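Local coordinates for protein 2-keto-3-deoxygluconate kinase (Thermotoga maritima, PDB 2AFB) that probably transfers phosphate from ATP to 2-keto-3-deoxygluconate, as a carbohydrate kinase of the pfkB family within the ribokinase clan, at residues Gly19-Arg24 with Ala46-Ala51; Leu25-Pro28 with Arg32-Gln35; Ala139-Phe144 with Val200-Ala205; Asp161-Ala166 with Ile194-Tyr199. All blocks are in the same frame, centred on the assembly; numbering follows the deposited sequence.

Contact 3 lies across the large sheet of the ribokinase-like fold, contact 4 packs against that sheet from its helix side, and contact 2 lies apart at the far end of the small sheet. Contacts 3 and 4 have centres about 10 Å apart and share packing, with Phe144 CE1 3.7 Å from Leu163 CD2. Contact 1 touches contact 3 through Val50 CG2, 3.9 Å from His143 NE2. Strand 22-26 carries the chain from contact 1 to contact 2, whose centres are about 21 Å apart; the centres of contacts 2 and 4 stand about 39 Å apart. Contact 1 probably borders the active site, since Asn49 bonds Asp292 in the family's Gly-Ala-Gly-Asp motif.

Contact 1. Residues Gly19-Arg24 with Ala46-Ala51; sequences GEIMLR and AEANVA
Glu47 brings its carboxylate oxygen OE1 against the backbone of Gly19, 3.5 Å from Gly19 CA, a residue with no side chain to obstruct it. The second direct touch is apolar: Ile21 CD1 lies 3.9 Å from Ala48 CB, the CG1 branch running alongside the methyl group because chi1 of -169° carries it away from the Ile21 backbone N. Polar contact between the loop and the start of helix 46-56 passes through two waters. One accepts from Glu20 N and donates to Glu47 OE1 at 2.6 Å. The other donates to Glu20 O (2.7 Å from that oxygen) and also to Glu47 OE1, while it accepts from Ala48 N at 2.8 Å, an amide of the first helical turn.

A bend in the Glu47 chain (chi2 92°) turns OE1 toward the Gly19-Glu20 backbone and both waters. Its second oxygen, OE2, is held by Ser145 OG and Thr148 OG1, so the group is gripped at both ends. Gly19 is anchored in turn by Thr65, and Glu20 by Arg117 and Ser120. The contact thus joins the link between strands 14-18 and 22-26, where the chain passes from the large sheet to the small one, to the helix that follows strand 38-44.

With two waters donating to OE1 and two hydroxyls bonded to OE2, the rotation of this buried carboxylate is probably well restrained. The waters therefore act as structural parts of the junction, matching backbone N-H and C=O groups that do not meet directly.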
loop_
_atom_site.group_PDB
_atom_site.type_symbol
_atom_site.label_atom_id
_atom_site.label_comp_id
_atom_site.label_asym_id
_atom_site.label_seq_id
_atom_site.Cartn_x
_atom_site.Cartn_y
_atom_site.Cartn_z
ATOM N N GLY A 19 5.536 25.447 -20.933
ATOM C CA GLY A 19 4.327 24.742 -21.263
ATOM C C GLY A 19 3.506 24.457 -20.031
ATOM O O GLY A 19 3.528 25.241 -19.090
ATOM N N GLU A 20 2.764 23.350 -20.076
ATOM C CA GLU A 20 1.861 22.932 -18.973
ATOM C C GLU A 20 2.351 21.726 -18.222
ATOM O O GLU A 20 2.711 20.720 -18.829
ATOM C CB GLU A 20 0.434 22.628 -19.494
ATOM C CG GLU A 20 -0.506 22.111 -18.409
ATOM C CD GLU A 20 -2.015 22.245 -18.715
ATOM O OE1 GLU A 20 -2.422 22.100 -19.881
ATOM O OE2 GLU A 20 -2.810 22.425 -17.769
ATOM N N ILE A 21 2.314 21.826 -16.905
ATOM C CA ILE A 21 2.506 20.690 -16.049
ATOM C C ILE A 21 1.189 20.313 -15.377
ATOM O O ILE A 21 0.410 21.171 -14.942
ATOM C CB ILE A 21 3.659 20.925 -15.055
ATOM C CG1 ILE A 21 3.996 19.602 -14.366
ATOM C CG2 ILE A 21 3.331 22.054 -14.074
ATOM C CD1 ILE A 21 5.201 19.589 -13.510
HETATM N N MSE A 22 0.907 19.019 -15.377
HETATM C CA MSE A 22 -0.346 18.516 -14.899
HETATM C C MSE A 22 -0.128 17.556 -13.773
HETATM O O MSE A 22 0.904 16.886 -13.712
HETATM C CB MSE A 22 -1.085 17.759 -15.988
HETATM C CG MSE A 22 -1.491 18.616 -17.073
HETATM SE SE MSE A 22 -2.251 17.612 -18.539
HETATM C CE MSE A 22 -0.551 16.721 -19.339
ATOM N N LEU A 23 -1.141 17.469 -12.921
ATOM C CA LEU A 23 -1.258 16.342 -11.995
ATOM C C LEU A 23 -1.570 15.054 -12.754
ATOM O O LEU A 23 -2.550 15.023 -13.495
ATOM C CB LEU A 23 -2.390 16.600 -11.019
ATOM C CG LEU A 23 -2.780 15.385 -10.120
ATOM C CD1 LEU A 23 -1.731 14.976 -9.128
ATOM C CD2 LEU A 23 -4.073 15.711 -9.380
ATOM N N ARG A 24 -0.779 13.993 -12.548
ATOM C CA ARG A 24 -1.044 12.716 -13.177
ATOM C C ARG A 24 -1.537 11.680 -12.150
ATOM O O ARG A 24 -0.920 11.457 -11.120
ATOM C CB ARG A 24 0.167 12.185 -13.865
ATOM C CG ARG A 24 -0.177 11.114 -14.886
ATOM C CD ARG A 24 1.080 10.444 -15.414
ATOM N NE ARG A 24 1.395 9.266 -14.656
ATOM C CZ ARG A 24 2.347 8.381 -14.932
ATOM N NH1 ARG A 24 3.173 8.510 -15.965
ATOM N NH2 ARG A 24 2.462 7.329 -14.132
ATOM N N ALA A 46 5.041 17.632 -21.251
ATOM C CA ALA A 46 6.115 17.490 -22.274
ATOM C C ALA A 46 7.350 18.373 -21.986
ATOM O O ALA A 46 8.473 17.867 -21.789
ATOM C CB ALA A 46 5.549 17.810 -23.669
ATOM N N GLU A 47 7.115 19.677 -21.899
ATOM C CA GLU A 47 8.194 20.632 -21.639
ATOM C C GLU A 47 8.701 20.612 -20.200
ATOM O O GLU A 47 9.905 20.796 -19.971
ATOM C CB GLU A 47 7.825 22.050 -22.099
ATOM C CG GLU A 47 7.282 22.122 -23.553
ATOM C CD GLU A 47 5.749 22.003 -23.643
ATOM O OE1 GLU A 47 5.076 21.570 -22.651
ATOM O OE2 GLU A 47 5.222 22.344 -24.712
ATOM N N ALA A 48 7.854 20.256 -19.238
ATOM C CA ALA A 48 8.340 20.061 -17.869
ATOM C C ALA A 48 9.299 18.888 -17.799
ATOM O O ALA A 48 10.304 18.957 -17.116
ATOM C CB ALA A 48 7.213 19.909 -16.828
ATOM N N ASN A 49 8.978 17.826 -18.513
ATOM C CA ASN A 49 9.776 16.629 -18.522
ATOM C C ASN A 49 11.181 16.904 -19.126
ATOM O O ASN A 49 12.209 16.384 -18.652
ATOM C CB ASN A 49 9.077 15.529 -19.302
ATOM C CG ASN A 49 7.681 15.136 -18.751
ATOM O OD1 ASN A 49 7.310 15.436 -17.617
ATOM N ND2 ASN A 49 6.918 14.432 -19.589
ATOM N N VAL A 50 11.223 17.766 -20.119
ATOM C CA VAL A 50 12.487 18.187 -20.747
ATOM C C VAL A 50 13.337 18.953 -19.747
ATOM O O VAL A 50 14.542 18.700 -19.593
ATOM C CB VAL A 50 12.222 19.026 -22.024
ATOM C CG1 VAL A 50 13.539 19.570 -22.607
ATOM C CG2 VAL A 50 11.498 18.193 -23.033
ATOM N N ALA A 51 12.719 19.880 -19.045
ATOM C CA ALA A 51 13.423 20.647 -18.031
ATOM C C ALA A 51 13.997 19.703 -16.963
ATOM O O ALA A 51 15.125 19.863 -16.485
ATOM C CB ALA A 51 12.463 21.684 -17.376
HETATM O O HOH W 1 2.458 21.918 -22.627
HETATM O O HOH W 2 5.223 21.017 -19.869
#

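Contact 2. Residues Leu25-Pro28 with Arg32-Gln35; sequences LSPP and RIFQ
Pro27 sets the CG corner of its ring over one face of the Arg32-Ile33 peptide, with CG 3.9 Å from Arg32 C and 3.8 Å from Ile33 N. Ile33 N also hydrogen-bonds Glu103 OE2, and the other flat group, the Gln35 amide, gives its NE2 to Pro326 O of the third subunit. The arrangement belongs to the connection between two antiparallel neighbours, strands 22-26 and 38-44, in the small sheet that rises beside the main ribokinase-like domain.

Alongside the peptide, the Pro27 ring also meets a side chain: its CG is 4.1 Å from Ile33 CG1. That branch stands beside the Ile33 backbone N (chi1 -68°), which places it on the flank facing the proline. Ile33 reaches Phe101 of strand 99-103 and Val114 of strand 112-116, while Pro27 reaches Phe39 of strand 38-44, so the connection packs back on the small sheet. Arg32 points its CB away from the proline. Its guanidinium is split between a salt bridge to Glu103 of its own chain and, on the third subunit, a salt bridge to Glu336 and a hydrogen bond to Val331 O.

Residues 33-35 form a short 3-10 turn, closed by Gln35 N to Arg32 O. The turn is pinned a second time by the Gln35 side chain. Arg32 N donates to Gln35 OE1 over 3.0 Å, nearly straight at 177°, and arrives in the carbonyl plane on a lone pair of OE1.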
loop_
_atom_site.group_PDB
_atom_site.type_symbol
_atom_site.label_atom_id
_atom_site.label_comp_id
_atom_site.label_asym_id
_atom_site.label_seq_id
_atom_site.Cartn_x
_atom_site.Cartn_y
_atom_site.Cartn_z
ATOM N N LEU A 25 -2.654 11.050 -12.486
ATOM C CA LEU A 25 -3.325 10.123 -11.588
ATOM C C LEU A 25 -3.386 8.796 -12.301
ATOM O O LEU A 25 -4.018 8.697 -13.340
ATOM C CB LEU A 25 -4.682 10.623 -11.232
ATOM C CG LEU A 25 -4.819 11.939 -10.418
ATOM C CD1 LEU A 25 -6.273 12.209 -10.261
ATOM C CD2 LEU A 25 -4.135 11.915 -9.044
ATOM N N SER A 26 -2.671 7.791 -11.794
ATOM C CA SER A 26 -2.649 6.479 -12.450
ATOM C C SER A 26 -2.961 5.373 -11.470
ATOM O O SER A 26 -2.437 5.409 -10.361
ATOM C CB SER A 26 -1.316 6.202 -13.158
ATOM O OG SER A 26 -0.245 6.468 -12.265
ATOM N N PRO A 27 -3.869 4.411 -11.851
ATOM C CA PRO A 27 -4.060 3.349 -10.917
ATOM C C PRO A 27 -2.778 2.484 -10.828
ATOM O O PRO A 27 -2.026 2.421 -11.790
ATOM C CB PRO A 27 -5.222 2.553 -11.519
ATOM C CG PRO A 27 -5.901 3.450 -12.562
ATOM C CD PRO A 27 -4.753 4.275 -13.042
ATOM N N PRO A 28 -2.565 1.822 -9.698
ATOM C CA PRO A 28 -1.443 0.899 -9.560
ATOM C C PRO A 28 -1.676 -0.450 -10.228
ATOM O O PRO A 28 -2.838 -0.896 -10.408
ATOM C CB PRO A 28 -1.298 0.729 -8.025
ATOM C CG PRO A 28 -2.764 0.961 -7.478
ATOM C CD PRO A 28 -3.416 1.903 -8.474
ATOM N N ARG A 32 -7.476 -0.702 -14.035
ATOM C CA ARG A 32 -8.228 0.289 -14.748
ATOM C C ARG A 32 -8.879 1.257 -13.751
ATOM O O ARG A 32 -9.036 0.976 -12.593
ATOM C CB ARG A 32 -9.278 -0.376 -15.662
ATOM C CG ARG A 32 -8.666 -1.335 -16.633
ATOM C CD ARG A 32 -9.486 -1.597 -17.889
ATOM N NE ARG A 32 -9.556 -0.403 -18.687
ATOM C CZ ARG A 32 -10.224 -0.306 -19.841
ATOM N NH1 ARG A 32 -10.919 -1.322 -20.340
ATOM N NH2 ARG A 32 -10.232 0.851 -20.464
ATOM N N ILE A 33 -9.204 2.428 -14.238
ATOM C CA ILE A 33 -9.808 3.460 -13.416
ATOM C C ILE A 33 -11.027 2.946 -12.683
ATOM O O ILE A 33 -11.182 3.178 -11.488
ATOM C CB ILE A 33 -10.135 4.725 -14.260
ATOM C CG1 ILE A 33 -8.813 5.374 -14.705
ATOM C CG2 ILE A 33 -11.014 5.692 -13.449
ATOM C CD1 ILE A 33 -8.828 6.295 -16.045
ATOM N N PHE A 34 -11.858 2.205 -13.394
ATOM C CA PHE A 34 -13.129 1.716 -12.876
ATOM C C PHE A 34 -12.982 0.884 -11.619
ATOM O O PHE A 34 -13.897 0.800 -10.762
ATOM C CB PHE A 34 -13.793 0.826 -13.945
ATOM C CG PHE A 34 -15.157 0.333 -13.574
ATOM C CD1 PHE A 34 -16.223 1.208 -13.461
ATOM C CD2 PHE A 34 -15.385 -1.016 -13.351
ATOM C CE1 PHE A 34 -17.500 0.724 -13.133
ATOM C CE2 PHE A 34 -16.647 -1.494 -13.016
ATOM C CZ PHE A 34 -17.694 -0.623 -12.892
ATOM N N GLN A 35 -11.871 0.187 -11.556
ATOM C CA GLN A 35 -11.687 -0.793 -10.512
ATOM C C GLN A 35 -10.856 -0.319 -9.299
ATOM O O GLN A 35 -10.760 -1.010 -8.325
ATOM C CB GLN A 35 -11.178 -2.112 -11.117
ATOM C CG GLN A 35 -9.798 -2.211 -11.560
ATOM C CD GLN A 35 -9.548 -3.418 -12.517
ATOM O OE1 GLN A 35 -8.809 -3.272 -13.447
ATOM N NE2 GLN A 35 -10.084 -4.605 -12.213
#

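Contact 3. Residues Ala139-Phe144 with Val200-Ala205; sequences ARWFHF and VDVLIA
Trp141 and Val202 approach at about a right angle, the far corner of the indole resting on the valine, with Trp141 CH2 3.8 Å from Val202 CG2. They reach across the parallel part of the central sheet of the Rossmann-like, ribokinase-type fold, in which strand 172-176 lies between strands 139-145 and 202-205. Even the closest CA pair, His143 and Val200, is 9.3 Å apart, so the aromatic side chains of 139-144 span the middle strand to meet aliphatic ones.

His143 and Ile204 repeat the perpendicular arrangement on the same face, with His143 CE1 4.1 Å from Ile204 CD1. In both aromatic residues CG extends opposite the backbone N (chi1 -154° in Trp141), which sends the rings out over the neighbouring strand. One hydroxyl of that strand orders both: Ser174 OG is hydrogen-bonded to Trp141 NE1 and to His143 ND1. Helix 290-304 closes this face, touching Trp141 and Ile204.

Phe144 projects to the reverse face, beneath helix 155-169, where it packs on Leu159 and Leu163. A chi1 of 68° lays its ring across Val173 and Cys175 of the middle strand toward Val200. The two side chains meet at a slant, with Phe144 CZ 4.0 Å from the Val200 methyl CG2.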
loop_
_atom_site.group_PDB
_atom_site.type_symbol
_atom_site.label_atom_id
_atom_site.label_comp_id
_atom_site.label_asym_id
_atom_site.label_seq_id
_atom_site.Cartn_x
_atom_site.Cartn_y
_atom_site.Cartn_z
ATOM N N ALA A 139 20.030 33.034 -21.311
ATOM C CA ALA A 139 19.657 31.664 -21.693
ATOM C C ALA A 139 20.492 31.177 -22.880
ATOM O O ALA A 139 20.694 31.908 -23.832
ATOM C CB ALA A 139 18.143 31.574 -22.043
ATOM N N ARG A 140 20.949 29.942 -22.822
ATOM C CA ARG A 140 21.662 29.348 -23.959
ATOM C C ARG A 140 20.667 28.608 -24.852
ATOM O O ARG A 140 20.974 28.279 -26.004
ATOM C CB ARG A 140 22.720 28.353 -23.487
ATOM C CG ARG A 140 23.506 28.782 -22.257
ATOM C CD ARG A 140 24.833 29.401 -22.582
ATOM N NE ARG A 140 25.929 28.423 -22.661
ATOM C CZ ARG A 140 27.014 28.369 -21.865
ATOM N NH1 ARG A 140 27.208 29.201 -20.832
ATOM N NH2 ARG A 140 27.932 27.447 -22.107
ATOM N N TRP A 141 19.468 28.359 -24.321
ATOM C CA TRP A 141 18.494 27.489 -24.992
ATOM C C TRP A 141 17.084 27.719 -24.505
ATOM O O TRP A 141 16.883 27.989 -23.339
ATOM C CB TRP A 141 18.827 26.011 -24.759
ATOM C CG TRP A 141 18.322 25.104 -25.821
ATOM C CD1 TRP A 141 17.033 24.683 -25.992
ATOM C CD2 TRP A 141 19.088 24.467 -26.864
ATOM N NE1 TRP A 141 16.948 23.836 -27.062
ATOM C CE2 TRP A 141 18.200 23.659 -27.597
ATOM C CE3 TRP A 141 20.439 24.424 -27.176
ATOM C CZ2 TRP A 141 18.615 22.864 -28.665
ATOM C CZ3 TRP A 141 20.862 23.662 -28.282
ATOM C CH2 TRP A 141 19.952 22.904 -29.010
ATOM N N PHE A 142 16.146 27.634 -25.465
ATOM C CA PHE A 142 14.701 27.692 -25.261
ATOM C C PHE A 142 13.987 26.574 -26.039
ATOM O O PHE A 142 14.191 26.371 -27.246
ATOM C CB PHE A 142 14.135 29.029 -25.692
ATOM C CG PHE A 142 12.675 29.140 -25.482
ATOM C CD1 PHE A 142 12.160 29.198 -24.222
ATOM C CD2 PHE A 142 11.796 29.129 -26.559
ATOM C CE1 PHE A 142 10.790 29.296 -24.034
ATOM C CE2 PHE A 142 10.415 29.207 -26.359
ATOM C CZ PHE A 142 9.924 29.318 -25.117
ATOM N N HIS A 143 13.168 25.855 -25.310
ATOM C CA HIS A 143 12.430 24.703 -25.819
ATOM C C HIS A 143 10.913 24.821 -25.604
ATOM O O HIS A 143 10.483 25.193 -24.520
ATOM C CB HIS A 143 12.941 23.400 -25.173
ATOM C CG HIS A 143 12.218 22.200 -25.667
ATOM N ND1 HIS A 143 12.423 21.690 -26.928
ATOM C CD2 HIS A 143 11.212 21.476 -25.117
ATOM C CE1 HIS A 143 11.615 20.660 -27.108
ATOM N NE2 HIS A 143 10.846 20.535 -26.034
ATOM N N PHE A 144 10.120 24.498 -26.646
ATOM C CA PHE A 144 8.645 24.427 -26.552
ATOM C C PHE A 144 8.173 23.251 -27.365
ATOM O O PHE A 144 8.967 22.680 -28.139
ATOM C CB PHE A 144 7.910 25.732 -27.004
ATOM C CG PHE A 144 8.007 26.046 -28.498
ATOM C CD1 PHE A 144 9.186 26.549 -29.054
ATOM C CD2 PHE A 144 6.911 25.868 -29.332
ATOM C CE1 PHE A 144 9.256 26.838 -30.412
ATOM C CE2 PHE A 144 6.975 26.128 -30.654
ATOM C CZ PHE A 144 8.150 26.613 -31.208
ATOM N N VAL A 200 12.769 28.504 -35.275
ATOM C CA VAL A 200 13.232 27.234 -34.712
ATOM C C VAL A 200 14.532 26.789 -35.350
ATOM O O VAL A 200 14.627 26.748 -36.570
ATOM C CB VAL A 200 12.169 26.134 -34.896
ATOM C CG1 VAL A 200 12.691 24.770 -34.446
ATOM C CG2 VAL A 200 10.887 26.497 -34.120
ATOM N N ASP A 201 15.511 26.428 -34.528
ATOM C CA ASP A 201 16.834 25.935 -35.009
ATOM C C ASP A 201 16.973 24.395 -35.046
ATOM O O ASP A 201 17.646 23.826 -35.902
ATOM C CB ASP A 201 17.943 26.511 -34.104
ATOM C CG ASP A 201 17.895 28.035 -34.023
ATOM O OD1 ASP A 201 18.080 28.684 -35.074
ATOM O OD2 ASP A 201 17.629 28.586 -32.929
ATOM N N VAL A 202 16.323 23.747 -34.091
ATOM C CA VAL A 202 16.398 22.303 -33.875
ATOM C C VAL A 202 14.967 21.755 -33.811
ATOM O O VAL A 202 14.193 22.158 -32.940
ATOM C CB VAL A 202 17.091 22.020 -32.548
ATOM C CG1 VAL A 202 17.121 20.481 -32.273
ATOM C CG2 VAL A 202 18.489 22.670 -32.534
ATOM N N LEU A 203 14.658 20.827 -34.718
ATOM C CA LEU A 203 13.336 20.165 -34.803
ATOM C C LEU A 203 13.407 18.789 -34.217
ATOM O O LEU A 203 14.344 18.022 -34.503
ATOM C CB LEU A 203 12.906 20.025 -36.265
ATOM C CG LEU A 203 11.461 19.576 -36.471
ATOM C CD1 LEU A 203 10.493 20.686 -36.116
ATOM C CD2 LEU A 203 11.238 19.159 -37.922
ATOM N N ILE A 204 12.428 18.490 -33.371
ATOM C CA ILE A 204 12.261 17.182 -32.767
ATOM C C ILE A 204 10.857 16.732 -33.188
ATOM O O ILE A 204 9.896 17.517 -33.120
ATOM C CB ILE A 204 12.425 17.256 -31.228
ATOM C CG1 ILE A 204 13.840 17.717 -30.909
ATOM C CG2 ILE A 204 12.172 15.927 -30.607
ATOM C CD1 ILE A 204 13.942 18.566 -29.684
ATOM N N ALA A 205 10.767 15.503 -33.680
ATOM C CA ALA A 205 9.517 14.990 -34.231
ATOM C C ALA A 205 9.520 13.472 -34.387
ATOM O O ALA A 205 10.531 12.805 -34.151
ATOM C CB ALA A 205 9.271 15.618 -35.573
#

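Contact 4. Residues Asp161-Ala166 with Ile194-Tyr199; sequences DALKVA and IPFMEY
Phe196 and Tyr199, the two rings that meet Leu163, ride on a turn whose shortest backbone bond is Met197 N to Ile194 O at 2.9 Å. Tyr199 N to Phe196 O follows at 3.0 Å. Both are i to i+3 bonds, and this spacing brings residues 196 and 199 to the same side, where their aromatic side chains share one leucine.

Leu163 CB lies over one face of the Tyr199 ring, 4.1 Å from its centroid and 20° off the normal, which defines a CH-pi contact. The approach is offset toward the rim near Tyr199 CG. The leucine then forks: CD2 is 4.0 Å from Tyr199 CB, while CD1 is 3.8 Å from Phe196 CD1, the two side chains crossing there at about a right angle. With its CG beside the backbone N (chi1 -73°), Leu163 can fill the angle between both rings. Farther along the tyrosine, Lys164 lays its extended chain obliquely past the hydroxyl, with Lys164 CG 3.6 Å from Tyr199 OH.

Helices 155-169 and 186-196 belong to consecutive beta-alpha-beta crossovers on one side of the parallel part of the large sheet, and the contact joins them laterally. Below them, Leu163 packs on Val173 and Met197, a selenomethionine, packs on Cys175, both of strand 172-176.

The chemistry is thus that of an apolar seam graded from core to surface. Leucine and phenylalanine carbons meet at the buried end, whereas the tyrosine keeps its hydroxyl toward the exposed Lys164, so cohesion across these segments rests on dispersion and the CH-pi contact.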
loop_
_atom_site.group_PDB
_atom_site.type_symbol
_atom_site.label_atom_id
_atom_site.label_comp_id
_atom_site.label_asym_id
_atom_site.label_seq_id
_atom_site.Cartn_x
_atom_site.Cartn_y
_atom_site.Cartn_z
ATOM N N ASP A 161 5.649 35.824 -28.305
ATOM C CA ASP A 161 6.385 36.774 -27.440
ATOM C C ASP A 161 7.726 36.173 -27.064
ATOM O O ASP A 161 8.755 36.817 -27.214
ATOM C CB ASP A 161 5.656 37.089 -26.128
ATOM C CG ASP A 161 4.432 37.990 -26.304
ATOM O OD1 ASP A 161 4.327 38.698 -27.327
ATOM O OD2 ASP A 161 3.552 37.976 -25.409
ATOM N N ALA A 162 7.707 34.943 -26.554
ATOM C CA ALA A 162 8.957 34.269 -26.140
ATOM C C ALA A 162 9.945 34.106 -27.297
ATOM O O ALA A 162 11.157 34.261 -27.141
ATOM C CB ALA A 162 8.661 32.866 -25.516
ATOM N N LEU A 163 9.424 33.795 -28.462
ATOM C CA LEU A 163 10.286 33.446 -29.584
ATOM C C LEU A 163 10.939 34.700 -30.193
ATOM O O LEU A 163 12.061 34.666 -30.700
ATOM C CB LEU A 163 9.463 32.720 -30.633
ATOM C CG LEU A 163 9.048 31.301 -30.322
ATOM C CD1 LEU A 163 7.985 30.802 -31.319
ATOM C CD2 LEU A 163 10.277 30.416 -30.332
ATOM N N LYS A 164 10.214 35.805 -30.163
ATOM C CA LYS A 164 10.770 37.069 -30.604
ATOM C C LYS A 164 11.914 37.493 -29.703
ATOM O O LYS A 164 12.933 37.933 -30.186
ATOM C CB LYS A 164 9.709 38.150 -30.623
ATOM C CG LYS A 164 8.782 38.043 -31.820
ATOM C CD LYS A 164 7.856 39.236 -31.874
ATOM C CE LYS A 164 6.693 39.049 -32.848
ATOM N NZ LYS A 164 5.501 39.858 -32.388
ATOM N N VAL A 165 11.759 37.378 -28.396
ATOM C CA VAL A 165 12.888 37.660 -27.494
ATOM C C VAL A 165 14.069 36.692 -27.657
ATOM O O VAL A 165 15.232 37.086 -27.656
ATOM C CB VAL A 165 12.437 37.637 -26.041
ATOM C CG1 VAL A 165 13.639 37.847 -25.087
ATOM C CG2 VAL A 165 11.372 38.728 -25.831
ATOM N N ALA A 166 13.775 35.416 -27.755
ATOM C CA ALA A 166 14.806 34.438 -28.016
ATOM C C ALA A 166 15.599 34.877 -29.229
ATOM O O ALA A 166 16.801 34.851 -29.222
ATOM C CB ALA A 166 14.179 33.102 -28.276
ATOM N N ILE A 194 3.605 26.481 -38.643
ATOM C CA ILE A 194 4.504 26.723 -39.767
ATOM C C ILE A 194 5.150 28.078 -39.582
ATOM O O ILE A 194 6.366 28.153 -39.611
ATOM C CB ILE A 194 3.814 26.497 -41.141
ATOM C CG1 ILE A 194 3.855 25.007 -41.443
ATOM C CG2 ILE A 194 4.495 27.295 -42.279
ATOM C CD1 ILE A 194 2.816 24.496 -42.421
ATOM N N PRO A 195 4.361 29.136 -39.301
ATOM C CA PRO A 195 5.019 30.407 -38.973
ATOM C C PRO A 195 6.069 30.358 -37.867
ATOM O O PRO A 195 7.073 31.011 -37.980
ATOM C CB PRO A 195 3.852 31.322 -38.585
ATOM C CG PRO A 195 2.730 30.817 -39.418
ATOM C CD PRO A 195 2.898 29.284 -39.301
ATOM N N PHE A 196 5.873 29.539 -36.836
ATOM C CA PHE A 196 6.860 29.463 -35.766
ATOM C C PHE A 196 8.182 28.837 -36.223
ATOM O O PHE A 196 9.217 29.025 -35.588
ATOM C CB PHE A 196 6.314 28.673 -34.573
ATOM C CG PHE A 196 5.196 29.354 -33.811
ATOM C CD1 PHE A 196 5.095 30.745 -33.714
ATOM C CD2 PHE A 196 4.271 28.591 -33.141
ATOM C CE1 PHE A 196 4.065 31.349 -32.986
ATOM C CE2 PHE A 196 3.229 29.192 -32.414
ATOM C CZ PHE A 196 3.133 30.564 -32.333
HETATM N N MSE A 197 8.167 28.077 -37.314
HETATM C CA MSE A 197 9.386 27.404 -37.742
HETATM C C MSE A 197 10.475 28.395 -38.090
HETATM O O MSE A 197 11.630 28.049 -37.932
HETATM C CB MSE A 197 9.136 26.460 -38.918
HETATM C CG MSE A 197 8.279 25.262 -38.597
HETATM SE SE MSE A 197 8.774 24.127 -36.993
HETATM C CE MSE A 197 7.556 24.831 -35.575
ATOM N N GLU A 198 10.121 29.615 -38.527
ATOM C CA GLU A 198 11.094 30.735 -38.757
ATOM C C GLU A 198 12.035 30.968 -37.582
ATOM O O GLU A 198 13.183 31.367 -37.759
ATOM C CB GLU A 198 10.382 32.088 -38.987
ATOM C CG GLU A 198 9.528 32.177 -40.245
ATOM N N TYR A 199 11.529 30.741 -36.376
ATOM C CA TYR A 199 12.303 30.912 -35.151
ATOM C C TYR A 199 13.011 29.656 -34.657
ATOM O O TYR A 199 13.761 29.738 -33.708
ATOM C CB TYR A 199 11.384 31.366 -34.028
ATOM C CG TYR A 199 10.672 32.659 -34.287
ATOM C CD1 TYR A 199 11.343 33.867 -34.209
ATOM C CD2 TYR A 199 9.308 32.680 -34.577
ATOM C CE1 TYR A 199 10.676 35.087 -34.433
ATOM C CE2 TYR A 199 8.627 33.884 -34.788
ATOM C CZ TYR A 199 9.314 35.086 -34.717
ATOM O OH TYR A 199 8.637 36.288 -34.941
#